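Local coordinates for secreted protein ASP-2 (Necator americanus, PDB 1U53) that is of unknown molecular function but belongs to the pathogenesis-related-1 (CAP) family and is a hookworm vaccine antigen, at residues N25-S30 and A107-L112; E60-N65 and V160-P165; F72-P77 and L83-F88; K115-N120 and G125-R130. One frame throughout, in Å; residues are numbered along the deposited sequence.

Contact 1 of 4, residues N25-S30 and A107-L112; sequences NSLRSS and AWFGEL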
loop_
_atom_site.group_PDB
_atom_site.type_symbol
_atom_site.label_atom_id
_atom_site.label_comp_id
_atom_site.label_asym_id
_atom_site.label_seq_id
_atom_site.Cartn_x
_atom_site.Cartn_y
_atom_site.Cartn_z
ATOM N N ASN A 25 6.516 -1.645 3.977
ATOM C CA ASN A 25 7.342 -2.868 4.051
ATOM C C ASN A 25 7.189 -3.604 5.368
ATOM O O ASN A 25 7.170 -4.844 5.394
ATOM C CB ASN A 25 8.790 -2.574 3.760
ATOM C CG ASN A 25 9.029 -2.425 2.290
ATOM O OD1 ASN A 25 8.410 -3.122 1.504
ATOM N ND2 ASN A 25 9.895 -1.482 1.908
ATOM N N SER A 26 7.016 -2.847 6.441
ATOM C CA SER A 26 6.764 -3.443 7.756
ATOM C C SER A 26 5.496 -4.312 7.744
ATOM O O SER A 26 5.479 -5.409 8.252
ATOM C CB SER A 26 6.532 -2.319 8.765
ATOM O OG SER A 26 6.180 -2.823 10.053
ATOM N N LEU A 27 4.419 -3.763 7.221
ATOM C CA LEU A 27 3.139 -4.441 7.244
ATOM C C LEU A 27 3.131 -5.588 6.241
ATOM O O LEU A 27 2.575 -6.667 6.550
ATOM C CB LEU A 27 2.035 -3.410 6.951
ATOM C CG LEU A 27 1.847 -2.383 8.072
ATOM C CD1 LEU A 27 0.972 -1.205 7.645
ATOM C CD2 LEU A 27 1.220 -3.044 9.286
ATOM N N ARG A 28 3.745 -5.388 5.063
ATOM C CA ARG A 28 3.951 -6.559 4.173
ATOM C C ARG A 28 4.668 -7.669 4.909
ATOM O O ARG A 28 4.348 -8.860 4.740
ATOM C CB ARG A 28 4.726 -6.121 2.915
ATOM C CG ARG A 28 3.817 -5.289 2.058
ATOM C CD ARG A 28 4.574 -4.532 0.942
ATOM N NE ARG A 28 5.074 -5.417 -0.136
ATOM C CZ ARG A 28 4.371 -5.769 -1.221
ATOM N NH1 ARG A 28 3.102 -5.375 -1.397
ATOM N NH2 ARG A 28 4.939 -6.550 -2.129
ATOM N N SER A 29 5.678 -7.285 5.702
ATOM C CA SER A 29 6.469 -8.300 6.399
ATOM C C SER A 29 5.615 -8.998 7.451
ATOM O O SER A 29 5.606 -10.226 7.534
ATOM C CB SER A 29 7.745 -7.685 7.047
ATOM O OG SER A 29 8.347 -8.581 8.002
ATOM N N SER A 30 4.872 -8.226 8.236
ATOM C CA SER A 30 3.948 -8.858 9.211
ATOM C C SER A 30 3.007 -9.866 8.566
ATOM O O SER A 30 2.809 -10.949 9.086
ATOM C CB SER A 30 3.134 -7.819 9.978
ATOM O OG SER A 30 2.040 -7.269 9.248
ATOM N N ALA A 107 -5.193 3.108 8.209
ATOM C CA ALA A 107 -6.605 2.998 7.797
ATOM C C ALA A 107 -6.758 1.975 6.680
ATOM O O ALA A 107 -7.731 1.218 6.623
ATOM C CB ALA A 107 -7.129 4.358 7.306
ATOM N N TRP A 108 -5.798 1.999 5.762
ATOM C CA TRP A 108 -5.832 1.057 4.631
ATOM C C TRP A 108 -5.597 -0.351 5.126
ATOM O O TRP A 108 -6.335 -1.286 4.784
ATOM C CB TRP A 108 -4.785 1.417 3.577
ATOM C CG TRP A 108 -5.047 2.778 2.919
ATOM C CD1 TRP A 108 -6.261 3.393 2.726
ATOM C CD2 TRP A 108 -4.058 3.644 2.360
ATOM N NE1 TRP A 108 -6.073 4.628 2.112
ATOM C CE2 TRP A 108 -4.726 4.803 1.900
ATOM C CE3 TRP A 108 -2.641 3.574 2.257
ATOM C CZ2 TRP A 108 -4.051 5.845 1.274
ATOM C CZ3 TRP A 108 -1.970 4.627 1.643
ATOM C CH2 TRP A 108 -2.691 5.769 1.184
ATOM N N PHE A 109 -4.525 -0.521 5.887
ATOM C CA PHE A 109 -4.164 -1.856 6.350
ATOM C C PHE A 109 -5.215 -2.405 7.290
ATOM O O PHE A 109 -5.416 -3.615 7.344
ATOM C CB PHE A 109 -2.812 -1.804 7.029
ATOM C CG PHE A 109 -2.295 -3.170 7.377
ATOM C CD1 PHE A 109 -1.625 -3.933 6.410
ATOM C CD2 PHE A 109 -2.496 -3.689 8.645
ATOM C CE1 PHE A 109 -1.147 -5.196 6.729
ATOM C CE2 PHE A 109 -2.040 -4.974 8.954
ATOM C CZ PHE A 109 -1.368 -5.715 8.011
ATOM N N GLY A 110 -5.916 -1.517 7.993
ATOM C CA GLY A 110 -6.882 -1.947 9.011
ATOM C C GLY A 110 -8.086 -2.703 8.478
ATOM O O GLY A 110 -8.762 -3.373 9.250
ATOM N N GLU A 111 -8.300 -2.649 7.157
ATOM C CA GLU A 111 -9.354 -3.429 6.467
ATOM C C GLU A 111 -9.225 -4.932 6.762
ATOM O O GLU A 111 -10.241 -5.629 6.861
ATOM C CB GLU A 111 -9.308 -3.124 4.962
ATOM C CG GLU A 111 -9.750 -1.678 4.731
ATOM C CD GLU A 111 -9.728 -1.239 3.296
ATOM O OE1 GLU A 111 -9.117 -1.951 2.464
ATOM O OE2 GLU A 111 -10.349 -0.155 3.016
ATOM N N LEU A 112 -7.987 -5.439 6.891
ATOM C CA LEU A 112 -7.814 -6.886 7.117
ATOM C C LEU A 112 -8.429 -7.261 8.473
ATOM O O LEU A 112 -9.238 -8.184 8.539
ATOM C CB LEU A 112 -6.313 -7.242 7.112
ATOM C CG LEU A 112 -5.962 -8.685 7.546
ATOM C CD1 LEU A 112 -6.571 -9.729 6.587
ATOM C CD2 LEU A 112 -4.416 -8.796 7.662
#
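The Phe109 ring carries the CD2 methyl of Leu27 over the middle of one face, while at its far end CZ is approached obliquely by Ser30 OG. Tyr135 adds an edge-to-face ring contact with Phe109. This is helix-to-helix packing in the alpha-beta-alpha sandwich of the CAP fold: helix 14-32 rests here on Phe109, in the C-terminal part of helix 97-109, in the helical layer that holds both. The CH-pi geometry is close to perpendicular, with Leu27 CD2 3.7 Å from the centroid of the Phe109 ring and 8° off its normal. The rest of the leucine spreads over the same face of the ring. Leu27 CB lies 3.7 Å from Phe109 CE1, and Leu27 CD1 sits 3.8 Å from Phe109 CG, near the root of the ring. Phe109 reaches across because its CG stands anti to the backbone N (chi1 -173°), which sends the ring out from its helix toward helix 14-32. Met138 of helix 133-138 touches both Leu27 and Phe109, so a third helix joins the patch. Next door, Glu111 is hydrogen-bonded to His134 ND1 and to Tyr135 N. Ser30 OG, 3.9 Å from Phe109 CZ, is turned back on its own helix: it donates to Leu27 O at 2.8 Å, tilted 16° from the carbonyl plane.

Contact 2 of 4, residues E60-N65 and V160-P165; sequences EKTAMN and VCQYGP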
loop_
_atom_site.group_PDB
_atom_site.type_symbol
_atom_site.label_atom_id
_atom_site.label_comp_id
_atom_site.label_asym_id
_atom_site.label_seq_id
_atom_site.Cartn_x
_atom_site.Cartn_y
_atom_site.Cartn_z
ATOM N N GLU A 60 5.448 8.941 -7.198
ATOM C CA GLU A 60 5.034 10.098 -6.345
ATOM C C GLU A 60 4.455 11.263 -7.171
ATOM O O GLU A 60 3.481 11.914 -6.781
ATOM C CB GLU A 60 6.227 10.621 -5.528
ATOM C CG GLU A 60 5.914 11.875 -4.752
ATOM C CD GLU A 60 7.099 12.296 -3.914
ATOM O OE1 GLU A 60 7.696 13.325 -4.281
ATOM O OE2 GLU A 60 7.426 11.590 -2.923
ATOM N N LYS A 61 5.052 11.475 -8.359
ATOM C CA LYS A 61 4.636 12.583 -9.221
ATOM C C LYS A 61 3.222 12.396 -9.642
ATOM O O LYS A 61 2.433 13.318 -9.559
ATOM C CB LYS A 61 5.485 12.590 -10.484
ATOM C CG LYS A 61 5.042 13.600 -11.505
ATOM C CD LYS A 61 5.813 13.392 -12.797
ATOM C CE LYS A 61 5.378 14.400 -13.860
ATOM N NZ LYS A 61 5.494 15.856 -13.417
ATOM N N THR A 62 2.872 11.195 -10.076
ATOM C CA THR A 62 1.455 10.981 -10.470
ATOM C C THR A 62 0.490 10.953 -9.270
ATOM O O THR A 62 -0.635 11.415 -9.359
ATOM C CB THR A 62 1.282 9.736 -11.389
ATOM O OG1 THR A 62 2.056 8.629 -10.922
ATOM C CG2 THR A 62 1.716 10.113 -12.834
ATOM N N ALA A 63 0.939 10.442 -8.125
ATOM C CA ALA A 63 0.111 10.549 -6.915
ATOM C C ALA A 63 -0.151 12.009 -6.567
ATOM O O ALA A 63 -1.296 12.421 -6.237
ATOM C CB ALA A 63 0.791 9.819 -5.747
ATOM N N MET A 64 0.905 12.819 -6.655
ATOM C CA MET A 64 0.817 14.271 -6.521
ATOM C C MET A 64 -0.189 14.923 -7.454
ATOM O O MET A 64 -0.941 15.821 -7.043
ATOM C CB MET A 64 2.216 14.916 -6.730
ATOM C CG MET A 64 2.190 16.425 -6.520
ATOM S SD MET A 64 3.866 17.063 -6.814
ATOM C CE MET A 64 4.028 16.824 -8.581
ATOM N N ASN A 65 -0.185 14.514 -8.732
ATOM C CA ASN A 65 -1.110 15.075 -9.688
ATOM C C ASN A 65 -2.557 14.887 -9.212
ATOM O O ASN A 65 -3.399 15.721 -9.485
ATOM C CB ASN A 65 -0.938 14.411 -11.056
ATOM C CG ASN A 65 0.361 14.790 -11.734
ATOM O OD1 ASN A 65 1.036 15.723 -11.301
ATOM N ND2 ASN A 65 0.753 14.033 -12.765
ATOM N N VAL A 160 -2.602 10.500 -1.187
ATOM C CA VAL A 160 -2.714 9.559 -2.282
ATOM C C VAL A 160 -1.426 8.774 -2.360
ATOM O O VAL A 160 -0.353 9.354 -2.424
ATOM C CB VAL A 160 -2.901 10.349 -3.607
ATOM C CG1 VAL A 160 -2.986 9.407 -4.832
ATOM C CG2 VAL A 160 -4.170 11.168 -3.559
ATOM N N CYS A 161 -1.519 7.435 -2.380
ATOM C CA CYS A 161 -0.362 6.601 -2.749
ATOM C C CYS A 161 -0.634 5.875 -4.066
ATOM O O CYS A 161 -1.769 5.450 -4.306
ATOM C CB CYS A 161 -0.110 5.516 -1.704
ATOM S SG CYS A 161 0.698 6.165 -0.213
ATOM N N GLN A 162 0.370 5.763 -4.925
ATOM C CA GLN A 162 0.193 4.918 -6.112
ATOM C C GLN A 162 1.220 3.784 -6.069
ATOM O O GLN A 162 2.207 3.864 -5.361
ATOM C CB GLN A 162 0.236 5.732 -7.423
ATOM C CG GLN A 162 -1.049 6.542 -7.560
ATOM C CD GLN A 162 -1.054 7.585 -8.681
ATOM O OE1 GLN A 162 -0.085 7.690 -9.424
ATOM N NE2 GLN A 162 -2.169 8.342 -8.816
ATOM N N TYR A 163 0.967 2.745 -6.874
ATOM C CA TYR A 163 1.551 1.410 -6.675
ATOM C C TYR A 163 1.887 0.804 -8.039
ATOM O O TYR A 163 0.972 0.662 -8.900
ATOM C CB TYR A 163 0.467 0.532 -6.026
ATOM C CG TYR A 163 0.166 0.953 -4.609
ATOM C CD1 TYR A 163 0.861 0.389 -3.544
ATOM C CD2 TYR A 163 -0.845 1.873 -4.334
ATOM C CE1 TYR A 163 0.573 0.805 -2.215
ATOM C CE2 TYR A 163 -1.145 2.284 -3.000
ATOM C CZ TYR A 163 -0.473 1.719 -1.971
ATOM O OH TYR A 163 -0.765 2.167 -0.699
ATOM N N GLY A 164 3.163 0.454 -8.239
ATOM C CA GLY A 164 3.678 -0.151 -9.518
ATOM C C GLY A 164 4.187 -1.551 -9.302
ATOM O O GLY A 164 5.037 -1.706 -8.464
ATOM N N PRO A 165 4.042 -2.417 -10.323
ATOM C CA PRO A 165 2.798 -2.577 -11.060
ATOM C C PRO A 165 1.532 -2.548 -10.258
ATOM O O PRO A 165 1.546 -2.868 -9.067
ATOM C CB PRO A 165 2.936 -3.897 -11.813
ATOM C CG PRO A 165 4.224 -4.448 -11.476
ATOM C CD PRO A 165 4.947 -3.575 -10.466
HETATM O O HOH W 1 -2.767 10.518 -10.914
#
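This is a buried helix-on-sheet contact, in which helix 57-67 packs against the inner strand 157-164 on the sheet face opposite the one that Trp108 of helix 97-109 covers. The short axes come within 7.3 Å and run 140° apart, well short of antiparallel. The small side chain of Ala63 lies at the closest backbone approach: its CB methyl rests 3.5 Å from the backbone carbonyl oxygen Val160 O and makes an apolar contact with Val160 CG1 at 3.9 Å. Beside it the link is polar. Gln162 leaves its strand with CG beside the backbone N (chi1 -73°) and then runs extended, bringing its amide up to the helix. Thr62 OG1, crossing the glutamine at about a right angle, donates to Gln162 OE1 at 2.8 Å, nearly along the C=O axis at 165°; it is also hydrogen-bonded to Val59 O. At the other end of the amide, one water donates to Thr62 O (2.8 Å) and accepts from Gln162 NE2 (3.1 Å). Gln162 NE2 is also hydrogen-bonded to Glu85 OE2 of the adjacent strand. These acceptors at NE2 probably fix the flip of the amide, with OE1 toward Thr62, and a buried polar group is satisfied at both ends while it ties helix to sheet.

Contact 3 of 4, residues F72-P77 and L83-F88; sequences FKHSQP and LGENIF
Glu85 OE2 is gripped by three groups: Ser75 OG across the contact, Gln162 NE2 from the neighbouring strand and Asn66 ND2 from helix 57-67. The serine bond is short, with Ser75 OG donating to Glu85 OE2 at 2.6 Å, on the syn side but 33° out of the carboxylate plane. The other oxygen faces the backbone, Ser75 N lying 2.9 Å from Glu85 OE1, although the position of that oxygen is less certain. Glu85 reaches out to the loop because its CG is anti to the backbone N (chi1 -178°) and the chain stays extended to CD. Alongside it the His74 side chain runs in the opposite direction, with ring and carboxylate planes only 25° apart, and a weak bond from His74 NE2 to Glu85 O (3.3 Å) adds to the tie. Further along the strand the contact turns apolar. The CD1 methyl of Ile87 sits over the centre of the Phe72 ring, 3.8 Å from its centroid, and the same methyl stands 4.2 Å from the centroid of the His74 ring, offset toward the rim. Ile87 is thus wedged between two rings of a loop that runs antiparallel to strand 84-90, and Phe72 CE1 reaches 3.7 Å from Ile87 CG1. A His-Ser pair held against the Gly-Glu-Asn start of a strand is consistent with the His-Ser and Gly-Glu-Asn elements of CAP proteins; His74 and Glu85, with Glu111 and His134, probably correspond to the histidine-glutamate tetrad of the family's central cavity.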
loop_
_atom_site.group_PDB
_atom_site.type_symbol
_atom_site.label_atom_id
_atom_site.label_comp_id
_atom_site.label_asym_id
_atom_site.label_seq_id
_atom_site.Cartn_x
_atom_site.Cartn_y
_atom_site.Cartn_z
ATOM N N PHE A 72 -11.435 14.479 -3.342
ATOM C CA PHE A 72 -11.257 13.091 -2.874
ATOM C C PHE A 72 -11.829 12.142 -3.926
ATOM O O PHE A 72 -13.039 11.873 -3.937
ATOM C CB PHE A 72 -11.997 12.906 -1.545
ATOM C CG PHE A 72 -11.768 11.552 -0.889
ATOM C CD1 PHE A 72 -10.559 11.244 -0.279
ATOM C CD2 PHE A 72 -12.758 10.585 -0.892
ATOM C CE1 PHE A 72 -10.378 9.998 0.312
ATOM C CE2 PHE A 72 -12.579 9.330 -0.282
ATOM C CZ PHE A 72 -11.381 9.030 0.296
ATOM N N LYS A 73 -10.972 11.645 -4.823
ATOM C CA LYS A 73 -11.461 10.812 -5.916
ATOM C C LYS A 73 -10.305 10.035 -6.508
ATOM O O LYS A 73 -9.207 10.560 -6.692
ATOM C CB LYS A 73 -12.083 11.699 -7.021
ATOM C CG LYS A 73 -12.931 10.892 -8.022
ATOM C CD LYS A 73 -13.301 11.742 -9.244
ATOM C CE LYS A 73 -14.156 10.923 -10.225
ATOM N NZ LYS A 73 -15.238 10.169 -9.522
ATOM N N HIS A 74 -10.578 8.787 -6.838
ATOM C CA HIS A 74 -9.619 8.011 -7.622
ATOM C C HIS A 74 -9.373 8.647 -8.977
ATOM O O HIS A 74 -10.296 9.178 -9.618
ATOM C CB HIS A 74 -10.098 6.562 -7.773
ATOM C CG HIS A 74 -9.733 5.718 -6.603
ATOM N ND1 HIS A 74 -10.657 5.294 -5.672
ATOM C CD2 HIS A 74 -8.527 5.282 -6.167
ATOM C CE1 HIS A 74 -10.035 4.596 -4.733
ATOM N NE2 HIS A 74 -8.747 4.561 -5.025
ATOM N N SER A 75 -8.129 8.539 -9.426
ATOM C CA SER A 75 -7.736 9.010 -10.745
ATOM C C SER A 75 -8.085 7.993 -11.812
ATOM O O SER A 75 -8.197 6.776 -11.578
ATOM C CB SER A 75 -6.206 9.297 -10.790
ATOM O OG SER A 75 -5.464 8.139 -10.390
ATOM N N GLN A 76 -8.256 8.519 -13.013
ATOM C CA GLN A 76 -8.516 7.647 -14.121
ATOM C C GLN A 76 -7.213 6.968 -14.531
ATOM O O GLN A 76 -6.137 7.521 -14.339
ATOM C CB GLN A 76 -9.050 8.513 -15.256
ATOM C CG GLN A 76 -10.485 8.942 -15.020
ATOM C CD GLN A 76 -11.444 7.866 -15.511
ATOM O OE1 GLN A 76 -12.086 7.188 -14.723
ATOM N NE2 GLN A 76 -11.524 7.699 -16.836
ATOM N N PRO A 77 -7.288 5.739 -15.071
ATOM C CA PRO A 77 -6.083 4.987 -15.386
ATOM C C PRO A 77 -5.026 5.695 -16.253
ATOM O O PRO A 77 -3.845 5.488 -16.006
ATOM C CB PRO A 77 -6.636 3.727 -16.075
ATOM C CG PRO A 77 -7.934 3.511 -15.332
ATOM C CD PRO A 77 -8.502 4.929 -15.286
ATOM N N LEU A 83 -0.502 1.852 -12.919
ATOM C CA LEU A 83 -0.398 1.979 -11.438
ATOM C C LEU A 83 -1.696 1.767 -10.698
ATOM O O LEU A 83 -2.776 2.120 -11.206
ATOM C CB LEU A 83 0.104 3.368 -11.053
ATOM C CG LEU A 83 1.456 3.698 -11.647
ATOM C CD1 LEU A 83 1.749 5.186 -11.376
ATOM C CD2 LEU A 83 2.558 2.814 -11.060
ATOM N N GLY A 84 -1.601 1.231 -9.462
ATOM C CA GLY A 84 -2.765 1.134 -8.570
ATOM C C GLY A 84 -2.790 2.387 -7.693
ATOM O O GLY A 84 -1.904 3.266 -7.791
ATOM N N GLU A 85 -3.804 2.491 -6.833
ATOM C CA GLU A 85 -3.945 3.737 -6.091
ATOM C C GLU A 85 -4.798 3.523 -4.837
ATOM O O GLU A 85 -5.875 2.854 -4.901
ATOM C CB GLU A 85 -4.651 4.762 -6.958
ATOM C CG GLU A 85 -4.816 6.171 -6.283
ATOM C CD GLU A 85 -5.492 7.112 -7.263
ATOM O OE1 GLU A 85 -6.719 6.940 -7.504
ATOM O OE2 GLU A 85 -4.779 7.946 -7.874
ATOM N N ASN A 86 -4.341 4.100 -3.717
ATOM C CA ASN A 86 -5.150 4.153 -2.467
ATOM C C ASN A 86 -5.282 5.603 -2.094
ATOM O O ASN A 86 -4.333 6.366 -2.213
ATOM C CB ASN A 86 -4.409 3.481 -1.318
ATOM C CG ASN A 86 -4.566 1.970 -1.334
ATOM O OD1 ASN A 86 -5.580 1.479 -1.859
ATOM N ND2 ASN A 86 -3.655 1.241 -0.676
ATOM N N ILE A 87 -6.480 6.006 -1.649
ATOM C CA ILE A 87 -6.638 7.414 -1.253
ATOM C C ILE A 87 -7.167 7.503 0.190
ATOM O O ILE A 87 -7.776 6.541 0.707
ATOM C CB ILE A 87 -7.575 8.199 -2.211
ATOM C CG1 ILE A 87 -8.988 7.618 -2.197
ATOM C CG2 ILE A 87 -6.956 8.251 -3.611
ATOM C CD1 ILE A 87 -9.962 8.417 -3.107
ATOM N N PHE A 88 -6.871 8.615 0.873
ATOM C CA PHE A 88 -7.268 8.770 2.287
ATOM C C PHE A 88 -7.458 10.240 2.554
ATOM O O PHE A 88 -6.773 11.080 1.953
ATOM C CB PHE A 88 -6.168 8.226 3.227
ATOM C CG PHE A 88 -6.333 8.598 4.698
ATOM C CD1 PHE A 88 -7.109 7.834 5.545
ATOM C CD2 PHE A 88 -5.673 9.710 5.213
ATOM C CE1 PHE A 88 -7.235 8.183 6.932
ATOM C CE2 PHE A 88 -5.812 10.091 6.582
ATOM C CZ PHE A 88 -6.607 9.298 7.426
#

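Contact 4 of 4, residues K115-N120 and G125-R130; sequences KGVGQN and GGLFSR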
loop_
_atom_site.group_PDB
_atom_site.type_symbol
_atom_site.label_atom_id
_atom_site.label_comp_id
_atom_site.label_asym_id
_atom_site.label_seq_id
_atom_site.Cartn_x
_atom_site.Cartn_y
_atom_site.Cartn_z
ATOM N N LYS A 115 -12.661 -5.903 8.471
ATOM C CA LYS A 115 -13.580 -6.513 7.509
ATOM C C LYS A 115 -13.302 -7.999 7.284
ATOM O O LYS A 115 -14.235 -8.746 6.937
ATOM C CB LYS A 115 -13.554 -5.788 6.165
ATOM C CG LYS A 115 -13.824 -4.252 6.332
ATOM C CD LYS A 115 -15.035 -3.980 7.182
ATOM C CE LYS A 115 -15.619 -2.583 6.896
ATOM N NZ LYS A 115 -16.699 -2.234 7.886
ATOM N N GLY A 116 -12.038 -8.438 7.403
ATOM C CA GLY A 116 -11.710 -9.838 7.161
ATOM C C GLY A 116 -11.429 -10.128 5.693
ATOM O O GLY A 116 -12.071 -9.561 4.791
ATOM N N VAL A 117 -10.448 -10.991 5.435
ATOM C CA VAL A 117 -10.187 -11.423 4.079
ATOM C C VAL A 117 -10.376 -12.942 3.989
ATOM O O VAL A 117 -11.163 -13.436 3.163
ATOM C CB VAL A 117 -8.743 -11.063 3.702
ATOM C CG1 VAL A 117 -8.323 -11.765 2.431
ATOM C CG2 VAL A 117 -8.646 -9.526 3.559
ATOM N N GLY A 118 -9.677 -13.666 4.856
ATOM C CA GLY A 118 -9.776 -15.146 4.835
ATOM C C GLY A 118 -8.614 -15.832 4.178
ATOM O O GLY A 118 -7.638 -15.179 3.747
ATOM N N GLN A 119 -8.689 -17.166 4.088
ATOM C CA GLN A 119 -7.520 -17.930 3.600
ATOM C C GLN A 119 -7.481 -18.049 2.085
ATOM O O GLN A 119 -6.435 -18.392 1.512
ATOM C CB GLN A 119 -7.522 -19.336 4.198
ATOM C CG GLN A 119 -7.442 -19.373 5.692
ATOM C CD GLN A 119 -6.283 -18.579 6.216
ATOM O OE1 GLN A 119 -5.120 -19.004 6.110
ATOM N NE2 GLN A 119 -6.579 -17.397 6.779
ATOM N N ASN A 120 -8.593 -17.754 1.405
ATOM C CA ASN A 120 -8.581 -17.747 -0.054
ATOM C C ASN A 120 -8.260 -16.355 -0.564
ATOM O O ASN A 120 -9.083 -15.433 -0.433
ATOM C CB ASN A 120 -9.951 -18.142 -0.642
ATOM C CG ASN A 120 -9.921 -18.275 -2.164
ATOM O OD1 ASN A 120 -8.964 -17.871 -2.830
ATOM N ND2 ASN A 120 -10.972 -18.913 -2.719
ATOM N N GLY A 125 -15.252 -10.807 -6.717
ATOM C CA GLY A 125 -16.184 -9.692 -6.517
ATOM C C GLY A 125 -16.637 -9.700 -5.076
ATOM O O GLY A 125 -16.732 -8.654 -4.423
ATOM N N GLY A 126 -16.891 -10.890 -4.565
ATOM C CA GLY A 126 -17.378 -11.015 -3.214
ATOM C C GLY A 126 -16.343 -10.498 -2.247
ATOM O O GLY A 126 -16.672 -9.828 -1.276
ATOM N N LEU A 127 -15.082 -10.792 -2.524
ATOM C CA LEU A 127 -14.035 -10.380 -1.585
ATOM C C LEU A 127 -13.898 -8.867 -1.582
ATOM O O LEU A 127 -13.900 -8.223 -0.525
ATOM C CB LEU A 127 -12.705 -11.068 -1.900
ATOM C CG LEU A 127 -11.572 -10.628 -0.964
ATOM C CD1 LEU A 127 -11.908 -10.858 0.504
ATOM C CD2 LEU A 127 -10.280 -11.341 -1.381
ATOM N N PHE A 128 -13.811 -8.291 -2.764
ATOM C CA PHE A 128 -13.650 -6.855 -2.867
ATOM C C PHE A 128 -14.809 -6.144 -2.187
ATOM O O PHE A 128 -14.615 -5.149 -1.475
ATOM C CB PHE A 128 -13.553 -6.430 -4.334
ATOM C CG PHE A 128 -12.903 -5.092 -4.536
ATOM C CD1 PHE A 128 -11.521 -4.990 -4.676
ATOM C CD2 PHE A 128 -13.665 -3.931 -4.589
ATOM C CE1 PHE A 128 -10.910 -3.770 -4.865
ATOM C CE2 PHE A 128 -13.057 -2.686 -4.771
ATOM C CZ PHE A 128 -11.674 -2.604 -4.904
ATOM N N SER A 129 -16.015 -6.661 -2.395
ATOM C CA SER A 129 -17.197 -6.023 -1.825
ATOM C C SER A 129 -17.145 -6.003 -0.297
ATOM O O SER A 129 -17.961 -5.336 0.342
ATOM C CB SER A 129 -18.483 -6.697 -2.332
ATOM O OG SER A 129 -18.625 -7.999 -1.799
ATOM N N ARG A 130 -16.196 -6.725 0.305
ATOM C CA ARG A 130 -16.043 -6.663 1.758
ATOM C C ARG A 130 -15.396 -5.340 2.185
ATOM O O ARG A 130 -15.351 -5.015 3.381
ATOM C CB ARG A 130 -15.220 -7.833 2.310
ATOM C CG ARG A 130 -15.947 -9.182 2.418
ATOM C CD ARG A 130 -15.139 -10.132 3.320
ATOM N NE ARG A 130 -15.650 -10.176 4.696
ATOM C CZ ARG A 130 -15.191 -11.009 5.630
ATOM N NH1 ARG A 130 -14.205 -11.835 5.339
ATOM N NH2 ARG A 130 -15.694 -11.010 6.860
#
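At Gly116 the chain leaves helix 111-115 with a positive phi of 87°, and this turn sets the Gly116 backbone beneath the side chain of Arg130. That arginine bends at chi3 (98°) and lays one face of its guanidinium over Gly116, flat group on backbone. Gly116 O is 3.2 Å from Arg130 NH1, but the angle is too poor for a hydrogen bond. Lys115 O lies under the guanidinium too, but its approach is too tight in the model and so doubtful. In return, Lys115 CB and CG each come to 3.4 Å from Arg130 O before the rest of the lysine turns away. The apolar half of the contact is the pair Leu127 CD1 and Val117 CG1, 4.2 Å apart, the two side chains crossing at a slant; the same Leu127 CD1 methyl rests 3.8 Å from the backbone carbonyl oxygen Val117 O. A little further along the chain, Ser129 OG donates back to Gly126 O at 2.7 Å. On its other branch, Val117 CG2 packs on Leu112 CD1 of helix 111-115, while the Asp38 carboxylate accepts from Val117 N and Gly118 N, so the turn sits between helix 111-115, helix 125-128 and the loop carrying Asp38.

In the fold
From the N terminus, helix 14-32 opens contact 1, which closes only at 107-112, a loop of 76 residues. Before that, helix 57-67 opens contact 2, which closes at strand 157-164, so contacts 1 and 2 cross. Contact 3, nested inside both, ties the 72-77 loop to strand 84-90. Contact 4 follows contact 1 in series, nested inside contact 2 alone, and joins the turn after helix 111-115 to helix 125-128; Leu112 against Val117 brings it up to contact 1. Contacts 2 and 3 meet on neighbouring strands, where Tyr163 O lies 2.7 Å from Gly84 N. Trp108 links contact 1 to both, packing on Cys161 and placing its NE1 by Ile87 O.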